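Local structure of Myo-inositol 2-dehydrogenase (Lactobacillus plantarum WCFS1, 3CEA) at residues A[224-228]-A[239-245]. The protein probably catalyses the NAD-dependent oxidation of myo-inositol at its C2 hydroxyl, as a Rossmann-fold dehydrogenase of the GFO/IDH/MocA family. Residues are numbered along the deposited sequence.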
loop_
_atom_site.group_PDB
_atom_site.type_symbol
_atom_site.label_atom_id
_atom_site.label_comp_id
_atom_site.label_asym_id
_atom_site.label_seq_id
_atom_site.Cartn_x
_atom_site.Cartn_y
_atom_site.Cartn_z
ATOM N N GLU A 224 20.923 16.602 14.710
ATOM C CA GLU A 224 20.383 15.795 13.615
ATOM C C GLU A 224 18.859 15.667 13.675
ATOM O O GLU A 224 18.178 15.856 12.664
ATOM C CB GLU A 224 21.044 14.411 13.587
ATOM C CG GLU A 224 20.771 13.604 12.316
ATOM C CD GLU A 224 19.441 12.873 12.355
ATOM O OE1 GLU A 224 19.147 12.237 13.383
ATOM O OE2 GLU A 224 18.686 12.935 11.363
ATOM N N THR A 225 18.335 15.346 14.854
ATOM C CA THR A 225 16.901 15.135 15.030
ATOM C C THR A 225 16.332 16.063 16.095
ATOM O O THR A 225 16.977 16.339 17.104
ATOM C CB THR A 225 16.580 13.650 15.370
ATOM O OG1 THR A 225 16.967 12.816 14.271
ATOM C CG2 THR A 225 15.086 13.435 15.629
ATOM N N GLY A 226 15.123 16.552 15.847
ATOM C CA GLY A 226 14.387 17.335 16.824
ATOM C C GLY A 226 12.965 16.829 16.920
ATOM O O GLY A 226 12.233 16.832 15.931
ATOM N N VAL A 227 12.578 16.381 18.110
ATOM C CA VAL A 227 11.208 15.946 18.357
ATOM C C VAL A 227 10.549 16.922 19.322
ATOM O O VAL A 227 11.080 17.195 20.401
ATOM C CB VAL A 227 11.141 14.503 18.925
ATOM C CG1 VAL A 227 9.697 14.019 19.002
ATOM C CG2 VAL A 227 11.968 13.541 18.076
ATOM N N ALA A 228 9.397 17.454 18.921
ATOM C CA ALA A 228 8.636 18.375 19.762
ATOM C C ALA A 228 7.207 17.897 19.983
ATOM O O ALA A 228 6.560 17.410 19.057
ATOM C CB ALA A 228 8.632 19.767 19.160
ATOM N N THR A 239 2.789 16.490 17.524
ATOM C CA THR A 239 4.189 16.091 17.520
ATOM C C THR A 239 4.822 16.576 16.225
ATOM O O THR A 239 4.218 16.464 15.156
ATOM C CB THR A 239 4.343 14.557 17.621
ATOM O OG1 THR A 239 3.693 14.090 18.807
ATOM C CG2 THR A 239 5.812 14.146 17.662
ATOM N N LEU A 240 6.031 17.124 16.331
ATOM C CA LEU A 240 6.819 17.514 15.163
ATOM C C LEU A 240 8.156 16.795 15.190
ATOM O O LEU A 240 8.831 16.762 16.223
ATOM C CB LEU A 240 7.084 19.020 15.142
ATOM C CG LEU A 240 6.006 20.030 15.526
ATOM C CD1 LEU A 240 6.682 21.337 15.904
ATOM C CD2 LEU A 240 5.004 20.238 14.404
ATOM N N ILE A 241 8.537 16.228 14.050
ATOM C CA ILE A 241 9.840 15.595 13.914
ATOM C C ILE A 241 10.607 16.145 12.715
ATOM O O ILE A 241 10.143 16.082 11.574
ATOM C CB ILE A 241 9.731 14.056 13.840
ATOM C CG1 ILE A 241 9.085 13.518 15.121
ATOM C CG2 ILE A 241 11.107 13.428 13.598
ATOM C CD1 ILE A 241 9.175 12.036 15.282
ATOM N N GLY A 242 11.775 16.711 12.999
ATOM C CA GLY A 242 12.692 17.166 11.969
ATOM C C GLY A 242 13.926 16.293 12.002
ATOM O O GLY A 242 14.509 16.075 13.064
ATOM N N GLY A 243 14.319 15.788 10.837
ATOM C CA GLY A 243 15.475 14.908 10.726
ATOM C C GLY A 243 16.246 15.127 9.443
ATOM O O GLY A 243 15.769 15.815 8.532
ATOM N N ARG A 244 17.440 14.537 9.377
ATOM C CA ARG A 244 18.350 14.722 8.249
ATOM C C ARG A 244 19.082 13.431 7.857
ATOM O O ARG A 244 20.076 13.480 7.129
ATOM C CB ARG A 244 19.385 15.811 8.574
ATOM C CG ARG A 244 18.815 17.056 9.235
ATOM C CD ARG A 244 19.580 18.287 8.823
ATOM N NE ARG A 244 18.888 19.515 9.208
ATOM C CZ ARG A 244 17.980 20.146 8.463
ATOM N NH1 ARG A 244 17.629 19.672 7.271
ATOM N NH2 ARG A 244 17.420 21.260 8.914
ATOM N N HIS A 245 18.590 12.283 8.322
ATOM C CA HIS A 245 19.317 11.025 8.150
ATOM C C HIS A 245 18.453 9.809 7.780
ATOM O O HIS A 245 18.745 8.686 8.200
ATOM C CB HIS A 245 20.130 10.726 9.412
ATOM C CG HIS A 245 21.524 10.258 9.135
ATOM N ND1 HIS A 245 21.859 8.923 9.044
ATOM C CD2 HIS A 245 22.671 10.948 8.932
ATOM C CE1 HIS A 245 23.154 8.812 8.799
ATOM N NE2 HIS A 245 23.669 10.026 8.724
HETATM O O HOH W 1 16.804 11.329 10.464
#
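E224 sits just before the strand and reaches across with its carboxylate. E224 OE2 accepts a hydrogen bond from R244 N at 2.8 Å. H245 N lies 3.1 Å from E224 OE2, but the angle is poor. A water bridges this pair instead, donating to E224 OE2 (2.6 Å) and accepting from H245 N (2.9 Å). The carboxylate thus meets the backbone where the chain turns a corner at R244. The R244 side chain leads away to a salt bridge with D185. T225 OG1 donates a very short hydrogen bond (2.4 Å) to E224 OE1. E224 and T225 lie opposite S210 of the adjacent strand 202-210, a classic beta bulge on that side. Backbone hydrogen bonding to 239-245 begins at G226. G226 and G242 form an antiparallel hydrogen-bonded pair, with G226 N to G242 O at 2.9 Å and G242 N to G226 O at 3.0 Å. The two segments belong to a beta hairpin, strands 225-232 and 237-243, inside the mixed sheet of the GFO/IDH/MocA C-terminal domain. V227 and I241 are a non-hydrogen-bonded pair, and V227 CG1 packs 4.0 Å from I241 CG1. On this face V227 meets I237 of the second subunit and I241 meets its Y155. A228 points to the other face. A228 and L240 form the next hydrogen-bonded pair, with A228 N to L240 O and L240 N to A228 O both 2.8 Å. A228 CB lies 4.1 Å from L240 CD1, and helix 182-198 covers both side chains.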